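PDB 3QGM: p-nitrophenyl phosphatase (Pho2) from Archaeoglobus fulgidus, which probably acts as a metal-dependent phosphatase of the haloacid dehalogenase superfamily and binds a calcium ion in the crystal. Local coordinates for residues V235-R238 against E239-D242; S258-D261 against M262-L266. One frame throughout, in Å; residues are numbered along the deposited sequence.

Interaction 1 (V235-R238 against E239-D242); sequences VTTR and ENLD
N240 folds back over the turn that precedes helix 241-248 and lays its carboxamide against the backbone of V235 and T237, a compact example of an asparagine side chain tying a turn to the backbone just before it. Both ends of the amide are used. N240 ND2 donates to V235 O at 3.2 Å, close to the plane of the amide and in the plane of the carbonyl it meets. N240 OD1 accepts T237 N at 2.8 Å along a nearly straight line (169°), although this donor stands well above the carbonyl plane instead of on a lone pair. With its CG set between the backbone N and carbonyl carbon (chi1 80°), N240 turns the amide back along the incoming chain. T237 returns the grip: its OG1 accepts N240 N at 3.1 Å, and T237 O takes a weak bond from the same N-H. The tight side is completed by T236, whose CG2 lies 3.2 Å from N240 OD1 and 4.0 Å from L241 CD1, while its OG1 is hydrogen-bonded to D212 O; T236 and L241 both rest on L230.

The outer side is looser. The carboxylate of E239 bends back beside T237, where E239 OE1 is 3.6 Å from T237 OG1, a looser approach than the bonds N240 makes. A water bridges R238 O to D242 N, 3.0 Å from the latter. Two bonds from one amide fix its rotation and hold the backbone at V235, whose own N is hydrogen-bonded to OD2 of the metal ligand D212; the polar network therefore joins this helix start to the edge of the calcium site.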
ATOM      1  N   VAL A 235      22.460  -8.131  -7.676  1.00 35.05           N
ATOM      2  CA  VAL A 235      21.457  -8.874  -6.888  1.00 36.25           C
ATOM      3  C   VAL A 235      21.565 -10.439  -7.040  1.00 37.64           C
ATOM      4  O   VAL A 235      21.371 -11.199  -6.070  1.00 38.19           O
ATOM      5  CB  VAL A 235      20.024  -8.352  -7.252  1.00 36.26           C
ATOM      6  CG1 VAL A 235      18.940  -9.245  -6.730  1.00 36.21           C
ATOM      7  CG2 VAL A 235      19.801  -6.876  -6.775  1.00 37.10           C
ATOM      8  N   THR A 236      21.895 -10.928  -8.233  1.00 37.34           N
ATOM      9  CA  THR A 236      21.970 -12.368  -8.431  1.00 37.83           C
ATOM     10  C   THR A 236      23.396 -12.814  -8.256  1.00 38.20           C
ATOM     11  O   THR A 236      24.321 -12.175  -8.725  1.00 38.50           O
ATOM     12  CB  THR A 236      21.369 -12.822  -9.764  1.00 38.00           C
ATOM     13  OG1 THR A 236      20.145 -12.112  -9.995  1.00 35.91           O
ATOM     14  CG2 THR A 236      21.060 -14.351  -9.745  1.00 37.28           C
ATOM     15  N   THR A 237      23.588 -13.864  -7.471  1.00 39.42           N
ATOM     16  CA  THR A 237      24.940 -14.365  -7.195  1.00 40.44           C
ATOM     17  C   THR A 237      25.043 -15.818  -7.641  1.00 42.13           C
ATOM     18  O   THR A 237      24.029 -16.467  -7.972  1.00 41.37           O
ATOM     19  CB  THR A 237      25.242 -14.302  -5.728  1.00 40.05           C
ATOM     20  OG1 THR A 237      24.369 -15.202  -5.066  1.00 38.57           O
ATOM     21  CG2 THR A 237      25.021 -12.882  -5.189  1.00 39.94           C
ATOM     22  N   ARG A 238      26.259 -16.339  -7.636  1.00 44.33           N
ATOM     23  CA  ARG A 238      26.452 -17.762  -7.969  1.00 47.20           C
ATOM     24  C   ARG A 238      25.603 -18.655  -7.012  1.00 48.20           C
ATOM     25  O   ARG A 238      24.956 -19.639  -7.447  1.00 48.28           O
ATOM     26  CB  ARG A 238      27.958 -18.100  -7.977  1.00 48.30           C
ATOM     27  CG  ARG A 238      28.353 -19.388  -8.721  1.00 52.10           C
ATOM     28  CD  ARG A 238      27.967 -19.379 -10.214  1.00 55.85           C
ATOM     29  NE  ARG A 238      28.956 -18.739 -11.097  1.00 58.12           N
ATOM     30  CZ  ARG A 238      28.831 -18.655 -12.426  1.00 58.80           C
ATOM     31  NH1 ARG A 238      29.776 -18.070 -13.149  1.00 58.33           N
ATOM     32  NH2 ARG A 238      27.759 -19.147 -13.047  1.00 59.80           N
ATOM     33  N   GLU A 239      25.512 -18.230  -5.745  1.00 48.76           N
ATOM     34  CA  GLU A 239      24.821 -18.990  -4.676  1.00 49.56           C
ATOM     35  C   GLU A 239      23.301 -18.893  -4.724  1.00 48.67           C
ATOM     36  O   GLU A 239      22.627 -19.771  -4.171  1.00 48.31           O
ATOM     37  CB  GLU A 239      25.229 -18.496  -3.287  1.00 49.86           C
ATOM     38  CG  GLU A 239      26.719 -18.330  -3.073  1.00 53.05           C
ATOM     39  CD  GLU A 239      27.194 -16.967  -3.511  1.00 56.11           C
ATOM     40  OE1 GLU A 239      26.948 -16.006  -2.729  1.00 61.13           O
ATOM     41  OE2 GLU A 239      27.753 -16.855  -4.635  1.00 53.53           O
ATOM     42  N   ASN A 240      22.745 -17.824  -5.304  1.00 46.72           N
ATOM     43  CA  ASN A 240      21.287 -17.735  -5.367  1.00 46.22           C
ATOM     44  C   ASN A 240      20.672 -17.913  -6.772  1.00 45.84           C
ATOM     45  O   ASN A 240      19.433 -17.877  -6.919  1.00 46.80           O
ATOM     46  CB  ASN A 240      20.762 -16.477  -4.645  1.00 45.17           C
ATOM     47  CG  ASN A 240      20.879 -15.199  -5.482  1.00 45.07           C
ATOM     48  OD1 ASN A 240      21.307 -15.216  -6.644  1.00 42.53           O
ATOM     49  ND2 ASN A 240      20.505 -14.073  -4.877  1.00 42.42           N
ATOM     50  N   LEU A 241      21.513 -18.132  -7.775  1.00 45.36           N
ATOM     51  CA  LEU A 241      21.061 -18.181  -9.175  1.00 45.18           C
ATOM     52  C   LEU A 241      19.941 -19.213  -9.375  1.00 45.62           C
ATOM     53  O   LEU A 241      18.859 -18.888  -9.899  1.00 44.88           O
ATOM     54  CB  LEU A 241      22.248 -18.464 -10.110  1.00 45.03           C
ATOM     55  CG  LEU A 241      21.898 -18.717 -11.579  1.00 45.41           C
ATOM     56  CD1 LEU A 241      21.152 -17.522 -12.198  1.00 42.33           C
ATOM     57  CD2 LEU A 241      23.149 -19.083 -12.380  1.00 45.04           C
ATOM     58  N   ASP A 242      20.173 -20.443  -8.924  1.00 46.46           N
ATOM     59  CA  ASP A 242      19.150 -21.518  -9.076  1.00 47.42           C
ATOM     60  C   ASP A 242      17.847 -21.104  -8.417  1.00 46.02           C
ATOM     61  O   ASP A 242      16.761 -21.269  -8.971  1.00 46.13           O
ATOM     62  CB  ASP A 242      19.630 -22.835  -8.466  1.00 48.89           C
ATOM     63  CG  ASP A 242      20.901 -23.354  -9.111  1.00 52.35           C
ATOM     64  OD1 ASP A 242      20.936 -23.507 -10.354  1.00 55.41           O
ATOM     65  OD2 ASP A 242      21.863 -23.642  -8.357  1.00 58.51           O
TER
HETATM   66  O   HOH W   1      22.869 -21.222  -7.752  1.00 46.13           O

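Interaction 2 (S258-D261 against M262-L266); sequences SLKD and MVEAL
Two carboxylates, those of D261 and E264, come within 3.4 Å of each other at D261 OD1 and E264 OE1, running side by side with their planes 49° apart. The amine of K260 probably helps this pair of like charges to be tolerated. K260 NZ forms a salt bridge with D261 OD1 at 2.7 Å, arriving on the syn side but 30° out of the carboxylate plane, and a second, long one with E264 OE2 at 3.8 Å. K260 starts with CG anti to the backbone N (chi1 159°) and then bends at its last two torsions, which swings the amine across toward both acids, nearer to D261 OD1 than to E264 OE2; on the way K260 CE passes 3.4 Å from E264 OE2. OD2 of D261 also receives a weak bond from S258 OG.

On another flank the helix is apolar. L259 and selenomethionine M262 run abreast from the helix, with L259 CD1 3.8 Å from M262 CE, and V263 CG2 sits 3.3 Å beyond L259 O. These side chains face the protein: L259 meets V33 and V263 meets L36, both on helix 27-38, whereas M262 meets Y11 and F256 of the central sheet. Main-chain bonds from M262 N to S258 O and from V263 N to L259 O carry the regular i to i+4 pattern. With S258 at the N-cap, a charged outer flank and a buried apolar one, this is a short amphipathic helix, packed on the parallel sheet of a HAD-type α/β core.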
ATOM      1  N   SER A 258      30.578 -11.189 -14.705  1.00 33.77           N
ATOM      2  CA  SER A 258      30.492  -9.751 -14.870  1.00 33.21           C
ATOM      3  C   SER A 258      30.421  -9.403 -16.349  1.00 33.20           C
ATOM      4  O   SER A 258      30.639 -10.260 -17.211  1.00 32.16           O
ATOM      5  CB  SER A 258      31.750  -9.082 -14.274  1.00 32.84           C
ATOM      6  OG  SER A 258      32.856  -9.427 -15.061  1.00 32.46           O
ATOM      7  N   LEU A 259      30.143  -8.127 -16.640  1.00 33.21           N
ATOM      8  CA  LEU A 259      30.074  -7.683 -18.032  1.00 33.59           C
ATOM      9  C   LEU A 259      31.425  -7.891 -18.765  1.00 35.96           C
ATOM     10  O   LEU A 259      31.468  -8.217 -19.969  1.00 34.76           O
ATOM     11  CB  LEU A 259      29.629  -6.213 -18.085  1.00 32.92           C
ATOM     12  CG  LEU A 259      29.446  -5.609 -19.462  1.00 30.30           C
ATOM     13  CD1 LEU A 259      28.268  -6.280 -20.149  1.00 30.30           C
ATOM     14  CD2 LEU A 259      29.222  -4.100 -19.263  1.00 28.78           C
ATOM     15  N   LYS A 260      32.521  -7.688 -18.029  1.00 38.08           N
ATOM     16  CA  LYS A 260      33.867  -7.935 -18.576  1.00 40.31           C
ATOM     17  C   LYS A 260      33.921  -9.331 -19.169  1.00 40.74           C
ATOM     18  O   LYS A 260      34.309  -9.507 -20.321  1.00 40.69           O
ATOM     19  CB  LYS A 260      34.941  -7.747 -17.492  1.00 41.28           C
ATOM     20  CG  LYS A 260      36.282  -8.420 -17.757  1.00 44.79           C
ATOM     21  CD  LYS A 260      37.260  -8.139 -16.607  1.00 48.40           C
ATOM     22  CE  LYS A 260      38.123  -9.355 -16.272  1.00 51.55           C
ATOM     23  NZ  LYS A 260      37.288 -10.556 -15.815  1.00 55.38           N
ATOM     24  N   ASP A 261      33.504 -10.313 -18.380  1.00 40.79           N
ATOM     25  CA  ASP A 261      33.536 -11.696 -18.822  1.00 41.53           C
ATOM     26  C   ASP A 261      32.627 -11.949 -20.033  1.00 40.97           C
ATOM     27  O   ASP A 261      33.010 -12.700 -20.951  1.00 40.46           O
ATOM     28  CB  ASP A 261      33.170 -12.639 -17.671  1.00 42.63           C
ATOM     29  CG  ASP A 261      34.159 -12.572 -16.499  1.00 44.16           C
ATOM     30  OD1 ASP A 261      35.360 -12.285 -16.694  1.00 49.09           O
ATOM     31  OD2 ASP A 261      33.722 -12.801 -15.356  1.00 47.20           O
HETATM   32  N   MSE A 262      31.456 -11.313 -20.057  1.00 39.32           N
HETATM   33  CA  MSE A 262      30.552 -11.417 -21.196  1.00 39.31           C
HETATM   34  C   MSE A 262      31.293 -10.964 -22.429  1.00 40.87           C
HETATM   35  O   MSE A 262      31.218 -11.610 -23.504  1.00 40.03           O
HETATM   36  CB  MSE A 262      29.325 -10.532 -21.047  1.00 37.76           C
HETATM   37  CG  MSE A 262      28.356 -10.628 -22.259  1.00 37.37           C
HETATM   38 SE   MSE A 262      27.039  -9.228 -22.448  0.60 32.75          SE
HETATM   39  CE  MSE A 262      28.158  -8.034 -23.512  1.00 40.28           C
ATOM     40  N   VAL A 263      31.984  -9.838 -22.287  1.00 40.96           N
ATOM     41  CA  VAL A 263      32.677  -9.256 -23.439  1.00 42.87           C
ATOM     42  C   VAL A 263      33.875 -10.121 -23.861  1.00 44.39           C
ATOM     43  O   VAL A 263      34.148 -10.238 -25.054  1.00 45.97           O
ATOM     44  CB  VAL A 263      33.127  -7.783 -23.212  1.00 42.07           C
ATOM     45  CG1 VAL A 263      33.859  -7.306 -24.426  1.00 43.31           C
ATOM     46  CG2 VAL A 263      31.929  -6.877 -22.942  1.00 40.29           C
ATOM     47  N   GLU A 264      34.578 -10.736 -22.913  1.00 45.28           N
ATOM     48  CA  GLU A 264      35.687 -11.638 -23.268  1.00 47.58           C
ATOM     49  C   GLU A 264      35.207 -12.819 -24.127  1.00 48.54           C
ATOM     50  O   GLU A 264      35.969 -13.356 -24.897  1.00 48.76           O
ATOM     51  CB  GLU A 264      36.404 -12.149 -22.012  1.00 48.00           C
ATOM     52  CG  GLU A 264      37.196 -11.052 -21.292  1.00 50.28           C
ATOM     53  CD  GLU A 264      37.765 -11.473 -19.932  1.00 53.67           C
ATOM     54  OE1 GLU A 264      37.417 -12.577 -19.426  1.00 56.46           O
ATOM     55  OE2 GLU A 264      38.573 -10.677 -19.388  1.00 53.99           O
ATOM     56  N   ALA A 265      33.935 -13.197 -23.998  1.00 49.43           N
ATOM     57  CA  ALA A 265      33.336 -14.265 -24.813  1.00 50.88           C
ATOM     58  C   ALA A 265      32.931 -13.859 -26.246  1.00 51.56           C
ATOM     59  O   ALA A 265      32.405 -14.686 -26.963  1.00 52.92           O
ATOM     60  CB  ALA A 265      32.119 -14.883 -24.076  1.00 50.39           C
ATOM     61  N   LEU A 266      33.137 -12.609 -26.666  1.00 51.77           N
ATOM     62  CA  LEU A 266      32.815 -12.222 -28.069  1.00 52.12           C
ATOM     63  C   LEU A 266      33.997 -12.378 -29.041  1.00 52.87           C
ATOM     64  O   LEU A 266      35.147 -12.492 -28.623  1.00 53.33           O
ATOM     65  CB  LEU A 266      32.304 -10.785 -28.142  1.00 51.07           C
ATOM     66  CG  LEU A 266      31.043 -10.410 -27.371  1.00 50.40           C
ATOM     67  CD1 LEU A 266      30.774  -8.911 -27.543  1.00 46.58           C
ATOM     68  CD2 LEU A 266      29.828 -11.245 -27.793  1.00 51.99           C
TER

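Followed from the N terminus, the chain leaves strand 227-231, makes the turn of interaction 1 and enters helix 241-248, then passes through strand 254-256 into interaction 2 on helix 259-264. The contacts are in series, neither nested nor crossed, and each closes locally. Their centres lie 18 Å apart and their nearest atoms about 7 Å, without touching. Strand 254-256, the outermost on its side of the six-stranded sheet, is common ground: L241 and R238 lean on V255, M262 and A265 on F256. Interaction 1 thus ties the start of helix 241-248 to strands 227-231 and 254-256 and, through D212, to the calcium site; interaction 2 joins the C-terminal helix to helix 27-38 and strand 10-14.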